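Local coordinates for protein tyrosine aminotransferase (Leishmania infantum, PDB 4IX8) that probably transfers the amino group of tyrosine to 2-oxoglutarate, using pyridoxal 5'-phosphate as its cofactor, at residues Thr90-Asp95 with Gln325-Arg330; Pro107-Asp112 with Arg312-Ile317; Gln116-Tyr121 with Val291-Leu296; Thr120-Phe125 with Arg274-Gly279. All coordinates share one frame; numbering follows the deposited sequence.

Interaction 1: Thr90-Asp95 with Gln325-Arg330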
# COMPACT_ATOMS: atom_id res chain seq x y z
N THR A 90 -20.06 -3.53 -7.85
CA THR A 90 -20.49 -3.81 -6.48
C THR A 90 -21.06 -5.24 -6.31
O THR A 90 -20.77 -5.91 -5.34
CB THR A 90 -21.57 -2.77 -6.04
OG1 THR A 90 -20.93 -1.48 -5.97
CG2 THR A 90 -22.17 -3.10 -4.67
N GLU A 91 -21.82 -5.71 -7.28
CA GLU A 91 -22.45 -7.02 -7.14
C GLU A 91 -21.43 -8.12 -7.51
O GLU A 91 -21.48 -9.22 -6.96
CB GLU A 91 -23.71 -7.08 -8.00
CG GLU A 91 -24.96 -6.36 -7.37
CD GLU A 91 -25.32 -6.86 -5.94
OE1 GLU A 91 -25.32 -8.10 -5.70
OE2 GLU A 91 -25.55 -6.00 -5.05
N ALA A 92 -20.47 -7.80 -8.38
CA ALA A 92 -19.35 -8.71 -8.60
C ALA A 92 -18.54 -8.88 -7.30
O ALA A 92 -18.14 -10.00 -6.96
CB ALA A 92 -18.44 -8.23 -9.73
N MET A 93 -18.38 -7.82 -6.53
CA MET A 93 -17.64 -7.94 -5.29
C MET A 93 -18.37 -8.91 -4.35
O MET A 93 -17.75 -9.77 -3.70
CB MET A 93 -17.47 -6.58 -4.63
CG MET A 93 -16.48 -5.70 -5.34
SD MET A 93 -14.82 -5.83 -4.67
CE MET A 93 -15.10 -5.03 -3.09
N VAL A 94 -19.69 -8.76 -4.30
CA VAL A 94 -20.57 -9.64 -3.53
C VAL A 94 -20.43 -11.13 -3.95
O VAL A 94 -20.18 -11.98 -3.12
CB VAL A 94 -22.06 -9.17 -3.67
CG1 VAL A 94 -23.07 -10.24 -3.13
CG2 VAL A 94 -22.26 -7.81 -2.96
N ASP A 95 -20.54 -11.41 -5.24
CA ASP A 95 -20.43 -12.76 -5.75
C ASP A 95 -19.07 -13.32 -5.36
O ASP A 95 -18.94 -14.47 -4.89
CB ASP A 95 -20.60 -12.77 -7.27
CG ASP A 95 -21.97 -12.33 -7.74
OD1 ASP A 95 -22.96 -12.33 -6.96
OD2 ASP A 95 -22.09 -11.99 -8.92
N GLN A 325 -9.52 -7.61 -7.04
CA GLN A 325 -8.85 -8.02 -8.27
C GLN A 325 -9.77 -8.93 -9.08
O GLN A 325 -9.95 -8.75 -10.28
CB GLN A 325 -7.52 -8.74 -7.96
CG GLN A 325 -6.34 -7.86 -7.53
CD GLN A 325 -5.00 -8.59 -7.57
OE1 GLN A 325 -4.50 -8.92 -8.66
NE2 GLN A 325 -4.44 -8.91 -6.39
N GLU A 326 -10.40 -9.91 -8.44
CA GLU A 326 -11.33 -10.76 -9.17
C GLU A 326 -12.58 -9.96 -9.56
O GLU A 326 -13.05 -10.06 -10.71
CB GLU A 326 -11.69 -12.02 -8.33
CG GLU A 326 -12.76 -12.95 -8.93
CD GLU A 326 -12.39 -13.52 -10.28
OE1 GLU A 326 -11.22 -13.38 -10.69
OE2 GLU A 326 -13.28 -14.11 -10.94
N ALA A 327 -13.10 -9.13 -8.66
CA ALA A 327 -14.31 -8.35 -8.99
C ALA A 327 -14.08 -7.47 -10.21
O ALA A 327 -14.92 -7.38 -11.10
CB ALA A 327 -14.77 -7.49 -7.81
N ILE A 328 -12.90 -6.87 -10.28
CA ILE A 328 -12.59 -5.95 -11.37
C ILE A 328 -12.26 -6.76 -12.61
O ILE A 328 -12.56 -6.34 -13.74
CB ILE A 328 -11.41 -5.01 -11.00
CG1 ILE A 328 -11.85 -4.04 -9.92
CG2 ILE A 328 -10.92 -4.23 -12.21
CD1 ILE A 328 -10.72 -3.34 -9.25
N ALA A 329 -11.68 -7.94 -12.41
CA ALA A 329 -11.40 -8.83 -13.55
C ALA A 329 -12.71 -9.23 -14.23
O ALA A 329 -12.77 -9.42 -15.45
CB ALA A 329 -10.63 -10.08 -13.09
N ARG A 330 -13.78 -9.29 -13.47
CA ARG A 330 -15.09 -9.75 -14.01
C ARG A 330 -15.84 -8.62 -14.71
O ARG A 330 -16.66 -8.90 -15.57
CB ARG A 330 -15.97 -10.31 -12.89
CG ARG A 330 -15.60 -11.70 -12.48
CD ARG A 330 -16.43 -12.21 -11.31
NE ARG A 330 -15.84 -13.43 -10.76
CZ ARG A 330 -16.41 -14.23 -9.86
NH1 ARG A 330 -17.62 -14.00 -9.39
NH2 ARG A 330 -15.73 -15.29 -9.43
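Ala327 sits where the helices that carry Thr90-Asp95 and Gln325-Arg330 come together, its CB wedged between Ala92 and Met93. The local axes pass 8.4 Å apart at 129°, and small residues on both helices permit that approach. Ala92 CB lies 4.2 Å from Ala327 CB and slightly closer, 3.9 Å, to Ala327 O. The CB of Met93 points away from the other helix, but CG, set anti to the carbonyl carbon (chi1 -73°), lies 3.5 Å from Ala327 CB; the bend at chi2 then lays SD beside the same methyl. Met93 also packs on Val97 of the second subunit, so this side chain takes part in both the helix pair and the dimer interface.

The polar edge is built differently. Arg330 runs extended from CG to NE, and its NE grips Glu326 OE2 at 2.7 Å with a fairly straight N-H...O angle of 155°. That oxygen lies in the guanidinium plane, though it is approached on its anti side and somewhat out of the carboxylate plane. NH2 adds a weak bond to the same oxygen, while Asn113 takes Glu326 OE1. With the head group turned this way, NH1 is the nitrogen that reaches the first helix, meeting Asp95 CB at 3.9 Å near the guanidinium plane. Asp95 OD2 stays 4.9 Å from NH1, too far for a salt bridge. The chemistry therefore implies an apolar joint bordered by an arginine already committed within its own helix, to which Asp95 probably adds long-range attraction.

Interaction 2: Pro107-Asp112 with Arg312-Ile317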
# COMPACT_ATOMS: atom_id res chain seq x y z
N PRO A 107 -0.73 -13.86 -6.48
CA PRO A 107 0.66 -13.61 -6.85
C PRO A 107 1.01 -12.16 -6.54
O PRO A 107 0.12 -11.32 -6.71
CB PRO A 107 0.69 -13.89 -8.36
CG PRO A 107 -0.58 -14.74 -8.64
CD PRO A 107 -1.58 -14.28 -7.62
N THR A 108 2.25 -11.87 -6.11
CA THR A 108 2.55 -10.53 -5.58
C THR A 108 2.45 -9.47 -6.68
O THR A 108 2.36 -8.32 -6.41
CB THR A 108 3.95 -10.46 -4.97
OG1 THR A 108 4.92 -10.69 -6.00
CG2 THR A 108 4.08 -11.47 -3.84
N VAL A 109 2.53 -9.92 -7.92
CA VAL A 109 2.52 -9.06 -9.07
C VAL A 109 1.09 -8.82 -9.59
O VAL A 109 0.88 -8.00 -10.47
CB VAL A 109 3.47 -9.69 -10.13
CG1 VAL A 109 3.19 -9.27 -11.52
CG2 VAL A 109 4.88 -9.30 -9.78
N GLY A 110 0.13 -9.58 -9.06
CA GLY A 110 -1.26 -9.48 -9.46
C GLY A 110 -1.78 -10.82 -9.97
O GLY A 110 -1.02 -11.69 -10.41
N ALA A 111 -3.08 -11.00 -9.85
CA ALA A 111 -3.76 -12.18 -10.36
C ALA A 111 -3.62 -12.22 -11.88
O ALA A 111 -3.77 -11.19 -12.54
CB ALA A 111 -5.20 -12.15 -9.97
N ASP A 112 -3.29 -13.40 -12.43
CA ASP A 112 -3.16 -13.57 -13.87
C ASP A 112 -4.34 -12.98 -14.64
O ASP A 112 -4.14 -12.27 -15.64
CB ASP A 112 -3.06 -15.05 -14.26
CG ASP A 112 -1.75 -15.69 -13.85
OD1 ASP A 112 -0.87 -15.00 -13.30
OD2 ASP A 112 -1.60 -16.90 -14.11
N ARG A 312 10.16 -7.66 -8.52
CA ARG A 312 10.80 -8.09 -7.30
C ARG A 312 10.29 -7.32 -6.12
O ARG A 312 10.06 -7.90 -5.05
CB ARG A 312 12.32 -7.93 -7.38
CG ARG A 312 12.96 -8.88 -8.31
CD ARG A 312 14.48 -8.79 -8.19
NE ARG A 312 15.07 -9.74 -9.13
CZ ARG A 312 16.36 -10.00 -9.24
NH1 ARG A 312 17.24 -9.35 -8.49
NH2 ARG A 312 16.76 -10.89 -10.13
N LEU A 313 10.12 -6.01 -6.31
CA LEU A 313 9.70 -5.12 -5.23
C LEU A 313 8.23 -5.27 -4.80
O LEU A 313 7.87 -4.89 -3.68
CB LEU A 313 9.96 -3.66 -5.62
CG LEU A 313 11.43 -3.21 -5.65
CD1 LEU A 313 11.53 -1.73 -5.99
CD2 LEU A 313 12.11 -3.43 -4.34
N THR A 314 7.40 -5.91 -5.61
CA THR A 314 6.04 -6.23 -5.15
C THR A 314 6.08 -7.23 -4.02
O THR A 314 5.10 -7.42 -3.30
CB THR A 314 5.16 -6.81 -6.25
OG1 THR A 314 5.70 -8.07 -6.69
CG2 THR A 314 5.05 -5.87 -7.40
N GLN A 315 7.20 -7.92 -3.86
CA GLN A 315 7.25 -8.94 -2.81
C GLN A 315 7.17 -8.30 -1.44
O GLN A 315 6.79 -8.95 -0.46
CB GLN A 315 8.53 -9.77 -2.92
CG GLN A 315 8.57 -10.58 -4.23
CD GLN A 315 9.93 -11.26 -4.54
OE1 GLN A 315 11.02 -10.80 -4.13
NE2 GLN A 315 9.86 -12.34 -5.31
N LEU A 316 7.51 -7.02 -1.33
CA LEU A 316 7.66 -6.46 0.01
C LEU A 316 6.37 -6.32 0.82
O LEU A 316 6.40 -6.55 2.01
CB LEU A 316 8.36 -5.13 -0.08
CG LEU A 316 9.80 -5.29 -0.56
CD1 LEU A 316 10.40 -3.95 -0.90
CD2 LEU A 316 10.65 -6.00 0.46
N ILE A 317 5.25 -5.92 0.20
CA ILE A 317 3.96 -5.94 0.92
C ILE A 317 3.11 -7.13 0.49
O ILE A 317 2.04 -7.36 1.05
CB ILE A 317 3.17 -4.63 0.71
CG1 ILE A 317 2.63 -4.51 -0.72
CG2 ILE A 317 4.08 -3.44 1.11
CD1 ILE A 317 1.60 -3.41 -0.84
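Thr108 and Thr314 meet hydroxyl to hydroxyl, Thr108 OG1 donating to Thr314 OG1 at 2.8 Å. In both threonines OG1 stands between the backbone N and the carbonyl carbon (chi1 64° in each), which points the two oxygens at one another. This is the tight part of the contact: Thr314 CB lies 3.2 Å from Thr108 O, and Val109 sends its CG2 to within 3.4 Å of Thr314 OG1, walling off one flank of the bond.

Towards Gln315 the fit slackens. Gln315 CG comes no nearer than 4.1 Å to Thr108 OG1, and the Gln315 side chain also packs on Gln51 of the second subunit. Gln315 and Val109, the latter in the type I turn from Pro107 to Gly110, are partly exposed, whereas Thr314 is buried. The facing segment, which begins on helix 304-313, lies at the dimer interface, where Leu316 O accepts a hydrogen bond from His173 of the second subunit.

Thr314 OG1 is also bonded to the carbonyl oxygen of Glu311, so the hydroxyls form a relay from Thr108 through Thr314 to that carbonyl. Accepting one bond while making the other should strengthen both, tying the turn to the segment that follows from helix 304-313 through a single, directional link.

Interaction 3: Gln116-Tyr121 with Val291-Leu296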
# COMPACT_ATOMS: atom_id res chain seq x y z
N GLN A 116 -4.40 -9.96 -17.49
CA GLN A 116 -4.84 -10.17 -18.87
C GLN A 116 -5.93 -9.20 -19.25
O GLN A 116 -5.94 -8.65 -20.36
CB GLN A 116 -5.32 -11.60 -19.05
CG GLN A 116 -4.15 -12.54 -19.27
CD GLN A 116 -4.41 -13.95 -18.80
OE1 GLN A 116 -5.53 -14.43 -18.82
NE2 GLN A 116 -3.36 -14.62 -18.31
N VAL A 117 -6.85 -8.98 -18.30
CA VAL A 117 -8.00 -8.11 -18.53
C VAL A 117 -7.58 -6.64 -18.69
O VAL A 117 -8.07 -5.95 -19.57
CB VAL A 117 -9.02 -8.28 -17.36
CG1 VAL A 117 -9.95 -7.13 -17.25
CG2 VAL A 117 -9.81 -9.58 -17.52
N VAL A 118 -6.67 -6.18 -17.84
CA VAL A 118 -6.20 -4.80 -17.92
C VAL A 118 -5.53 -4.55 -19.25
O VAL A 118 -5.69 -3.50 -19.87
CB VAL A 118 -5.22 -4.53 -16.81
CG1 VAL A 118 -4.40 -3.30 -17.10
CG2 VAL A 118 -5.94 -4.42 -15.49
N SER A 119 -4.76 -5.53 -19.68
CA SER A 119 -4.07 -5.47 -20.95
C SER A 119 -5.08 -5.31 -22.08
O SER A 119 -4.89 -4.50 -22.99
CB SER A 119 -3.24 -6.73 -21.18
OG SER A 119 -2.65 -6.68 -22.46
N THR A 120 -6.16 -6.09 -22.01
CA THR A 120 -7.21 -6.04 -23.03
C THR A 120 -7.92 -4.70 -23.00
O THR A 120 -8.24 -4.13 -24.04
CB THR A 120 -8.25 -7.13 -22.80
OG1 THR A 120 -7.61 -8.41 -22.86
CG2 THR A 120 -9.37 -7.03 -23.84
N TYR A 121 -8.17 -4.20 -21.79
CA TYR A 121 -8.84 -2.90 -21.60
C TYR A 121 -8.06 -1.74 -22.19
O TYR A 121 -8.64 -0.92 -22.89
CB TYR A 121 -9.08 -2.67 -20.10
CG TYR A 121 -9.46 -1.25 -19.69
CD1 TYR A 121 -10.77 -0.78 -19.76
CD2 TYR A 121 -8.51 -0.43 -19.13
CE1 TYR A 121 -11.09 0.54 -19.34
CE2 TYR A 121 -8.82 0.84 -18.70
CZ TYR A 121 -10.08 1.34 -18.82
OH TYR A 121 -10.31 2.62 -18.38
N VAL A 291 -6.61 -0.40 -5.44
CA VAL A 291 -6.19 -1.16 -6.60
C VAL A 291 -5.85 -0.20 -7.74
O VAL A 291 -6.59 0.73 -8.00
CB VAL A 291 -7.30 -2.14 -7.09
CG1 VAL A 291 -6.82 -2.94 -8.29
CG2 VAL A 291 -7.74 -3.07 -5.93
N GLY A 292 -4.75 -0.47 -8.43
CA GLY A 292 -4.34 0.28 -9.60
C GLY A 292 -3.35 -0.61 -10.33
O GLY A 292 -3.17 -1.77 -9.97
N TRP A 293 -2.69 -0.09 -11.34
CA TRP A 293 -1.76 -0.88 -12.10
C TRP A 293 -0.73 -0.06 -12.83
O TRP A 293 -0.90 1.15 -12.97
CB TRP A 293 -2.51 -1.71 -13.12
CG TRP A 293 -3.43 -0.92 -14.09
CD1 TRP A 293 -3.05 -0.15 -15.16
CD2 TRP A 293 -4.87 -0.90 -14.10
NE1 TRP A 293 -4.16 0.38 -15.79
CE2 TRP A 293 -5.29 -0.09 -15.18
CE3 TRP A 293 -5.85 -1.49 -13.30
CZ2 TRP A 293 -6.63 0.18 -15.45
CZ3 TRP A 293 -7.20 -1.23 -13.60
CH2 TRP A 293 -7.57 -0.41 -14.66
N SER A 294 0.31 -0.73 -13.33
CA SER A 294 1.29 -0.13 -14.21
C SER A 294 1.42 -1.05 -15.42
O SER A 294 1.36 -2.28 -15.29
CB SER A 294 2.65 0.08 -13.50
OG SER A 294 3.30 -1.17 -13.28
N ILE A 295 1.61 -0.45 -16.59
CA ILE A 295 1.79 -1.17 -17.85
C ILE A 295 3.04 -0.69 -18.55
O ILE A 295 3.10 0.47 -18.97
CB ILE A 295 0.63 -0.94 -18.82
CG1 ILE A 295 -0.71 -1.22 -18.14
CG2 ILE A 295 0.79 -1.79 -20.09
CD1 ILE A 295 -1.90 -0.84 -18.97
N LEU A 296 4.01 -1.59 -18.75
CA LEU A 296 5.24 -1.24 -19.45
C LEU A 296 5.11 -1.57 -20.93
O LEU A 296 4.71 -2.66 -21.27
CB LEU A 296 6.44 -1.99 -18.86
CG LEU A 296 7.79 -1.69 -19.55
CD1 LEU A 296 8.23 -0.30 -19.28
CD2 LEU A 296 8.83 -2.65 -19.08
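Val118 sets CG1 anti to its backbone N (chi1 162°), and Trp293 swings its indole into the space between backbone N and carbonyl carbon (chi1 56°); together these torsions lay the valine over a face of the tryptophan. The setting is the alpha/beta large domain of a fold type I aminotransferase, where helix 112-122 packs on the mixed sheet. Strand 292-297 runs antiparallel to both its neighbours, 140-143 and 274-279, and passes the helix at 67°, with the local axes 10.2 Å apart.

The two valine methyls divide the indole between them. CG1 stands 3.7 Å from the centroid of the five-membered ring, almost exactly on its normal, a clear CH-pi contact. CG2 covers the benzo half, 3.7 Å from Trp293 CE3. One turn further along the helix, Tyr121 crosses the indole at about a right angle and places CE2 4.0 Å from Trp293 CZ2. Its hydroxyl is bonded to Glu254, which helps fix where the phenol ends.

Ile295, two residues along the strand, projects towards the helix from the same side of the sheet as Trp293. Its extended CG1 branch reaches the valine already seated on the indole, bringing Ile295 CD1 to 4.0 Å from Val118 CG1.

Interaction 4: Thr120-Phe125 with Arg274-Gly279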
# COMPACT_ATOMS: atom_id res chain seq x y z
N THR A 120 -6.16 -6.09 -22.01
CA THR A 120 -7.21 -6.04 -23.03
C THR A 120 -7.92 -4.70 -23.00
O THR A 120 -8.24 -4.13 -24.04
CB THR A 120 -8.25 -7.13 -22.80
OG1 THR A 120 -7.61 -8.41 -22.86
CG2 THR A 120 -9.37 -7.03 -23.84
N TYR A 121 -8.17 -4.20 -21.79
CA TYR A 121 -8.84 -2.90 -21.60
C TYR A 121 -8.06 -1.74 -22.19
O TYR A 121 -8.64 -0.92 -22.89
CB TYR A 121 -9.08 -2.67 -20.10
CG TYR A 121 -9.46 -1.25 -19.69
CD1 TYR A 121 -10.77 -0.78 -19.76
CD2 TYR A 121 -8.51 -0.43 -19.13
CE1 TYR A 121 -11.09 0.54 -19.34
CE2 TYR A 121 -8.82 0.84 -18.70
CZ TYR A 121 -10.08 1.34 -18.82
OH TYR A 121 -10.31 2.62 -18.38
N TRP A 122 -6.75 -1.71 -21.99
CA TRP A 122 -5.96 -0.56 -22.41
C TRP A 122 -5.81 -0.53 -23.93
O TRP A 122 -5.47 0.50 -24.50
CB TRP A 122 -4.56 -0.55 -21.76
CG TRP A 122 -4.15 0.88 -21.56
CD1 TRP A 122 -3.45 1.67 -22.42
CD2 TRP A 122 -4.51 1.72 -20.44
NE1 TRP A 122 -3.31 2.94 -21.90
CE2 TRP A 122 -3.98 3.00 -20.70
CE3 TRP A 122 -5.21 1.51 -19.26
CZ2 TRP A 122 -4.13 4.05 -19.81
CZ3 TRP A 122 -5.37 2.57 -18.38
CH2 TRP A 122 -4.83 3.81 -18.66
N ARG A 123 -6.13 -1.65 -24.57
CA ARG A 123 -6.06 -1.76 -26.02
C ARG A 123 -7.01 -0.82 -26.72
O ARG A 123 -6.76 -0.42 -27.85
CB ARG A 123 -6.35 -3.19 -26.46
CG ARG A 123 -5.36 -4.16 -25.85
CD ARG A 123 -4.95 -5.26 -26.77
NE ARG A 123 -3.78 -5.99 -26.28
CZ ARG A 123 -3.31 -7.07 -26.88
NH1 ARG A 123 -3.91 -7.55 -27.99
NH2 ARG A 123 -2.23 -7.68 -26.39
N ARG A 124 -8.08 -0.43 -26.04
CA ARG A 124 -9.08 0.44 -26.63
C ARG A 124 -8.53 1.85 -26.82
O ARG A 124 -9.10 2.64 -27.55
CB ARG A 124 -10.33 0.48 -25.76
CG ARG A 124 -10.16 1.26 -24.42
CD ARG A 124 -11.26 0.96 -23.38
NE ARG A 124 -11.71 -0.44 -23.44
CZ ARG A 124 -12.80 -0.93 -22.85
NH1 ARG A 124 -13.61 -0.14 -22.15
NH2 ARG A 124 -13.10 -2.20 -22.99
N PHE A 125 -7.43 2.15 -26.14
CA PHE A 125 -6.80 3.45 -26.26
C PHE A 125 -5.78 3.49 -27.39
O PHE A 125 -5.15 4.54 -27.64
CB PHE A 125 -6.12 3.82 -24.95
CG PHE A 125 -7.09 4.03 -23.82
CD1 PHE A 125 -8.17 4.89 -23.96
CD2 PHE A 125 -6.91 3.36 -22.60
CE1 PHE A 125 -9.07 5.08 -22.91
CE2 PHE A 125 -7.84 3.55 -21.54
CZ PHE A 125 -8.91 4.41 -21.70
N ARG A 274 7.81 3.25 -22.19
CA ARG A 274 6.79 4.02 -21.49
C ARG A 274 6.17 3.19 -20.39
O ARG A 274 5.78 2.06 -20.62
CB ARG A 274 5.69 4.43 -22.45
CG ARG A 274 6.07 5.51 -23.40
CD ARG A 274 5.41 5.31 -24.74
NE ARG A 274 6.00 4.20 -25.49
CZ ARG A 274 5.33 3.46 -26.39
NH1 ARG A 274 4.05 3.68 -26.64
NH2 ARG A 274 5.95 2.49 -27.02
N LEU A 275 6.01 3.78 -19.21
CA LEU A 275 5.30 3.10 -18.12
C LEU A 275 4.01 3.88 -17.79
O LEU A 275 4.04 5.03 -17.34
CB LEU A 275 6.19 2.96 -16.88
CG LEU A 275 5.64 2.16 -15.71
CD1 LEU A 275 5.67 0.68 -16.02
CD2 LEU A 275 6.36 2.49 -14.38
N ILE A 276 2.89 3.26 -18.06
CA ILE A 276 1.59 3.88 -17.88
C ILE A 276 1.03 3.48 -16.54
O ILE A 276 0.98 2.30 -16.24
CB ILE A 276 0.66 3.46 -18.97
CG1 ILE A 276 1.24 3.88 -20.31
CG2 ILE A 276 -0.71 4.06 -18.77
CD1 ILE A 276 0.48 3.42 -21.46
N LEU A 277 0.61 4.46 -15.74
CA LEU A 277 -0.04 4.22 -14.44
C LEU A 277 -1.51 4.55 -14.62
O LEU A 277 -1.84 5.55 -15.23
CB LEU A 277 0.59 5.08 -13.34
CG LEU A 277 2.13 5.13 -13.39
CD1 LEU A 277 2.69 5.90 -12.23
CD2 LEU A 277 2.71 3.71 -13.40
N GLY A 278 -2.39 3.69 -14.12
CA GLY A 278 -3.82 3.87 -14.28
C GLY A 278 -4.54 2.97 -13.31
O GLY A 278 -3.88 2.34 -12.49
N GLY A 279 -5.87 2.96 -13.39
CA GLY A 279 -6.67 2.16 -12.50
C GLY A 279 -8.13 2.59 -12.54
O GLY A 279 -8.55 3.36 -13.42
O HOH W 1 -9.14 4.01 -16.41
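Trp122 lays the outer part of its indole against Ile276, with CZ2 3.6 Å from Ile276 CG2. The isoleucine uses two branches: CG2 lies by the benzo ring, while CD1 reaches the pyrrole side at 3.8 Å from Trp122 NE1. Having CG2 anti to the backbone N and CG1 anti to the carbonyl carbon (chi1 -60°) spreads these branches along the ring system. Further up the strand, Gly278 has no side chain, and Trp122 CH2 approaches its CA to 4.5 Å.

A water makes the other link. It donates to Tyr121 OH at 2.7 Å and to Gly279 O at 3.1 Å, joining the phenol to a backbone carbonyl that the ring itself does not touch.

These contacts seat the later part of helix 112-122 on strand 274-279, inside the large domain of the fold type I aminotransferase. The strand leads, three residues beyond Gly279, to Lys282, the predicted attachment point of pyridoxal phosphate.

In the next shell, Phe125 presents an edge to Trp122: CD2 stands 3.5 Å above the indole plane, over its centre and on the face opposite Ile276 CG2, so the indole is held from both sides. Phe262 then meets Phe125 edge-to-face. Ser264 OG takes the hydrogen bond of Trp122 NE1, fixing the rotation of the indole, and Glu250 packs against both Trp122 and Ile276. Tyr121 OH, which accepts from the water, is also hydrogen-bonded to Glu254 OE2.

How the interactions relate
Along the chain the contacts are nested: interaction 1 encloses interaction 2, which encloses interactions 3 and 4. The last two lie about 6 Å apart between centres, share Thr120 and Tyr121 of helix 112-122, and fall on neighbouring antiparallel strands, joined by backbone hydrogen bonds from Ile295 N to Ile276 O and from Trp293 N to Gly278 O. The centres of interactions 1 and 3 are about 16 Å apart, with Ile328 packing on Val291. Gln325 OE1 of interaction 1 also bonds Ala111 N in interaction 2, about 20 Å away between centres. Helix 112-122 and its leading loop thus connect the sheet whose strand 274-279 leads to the predicted cofactor lysine with the contacts bordering the second subunit.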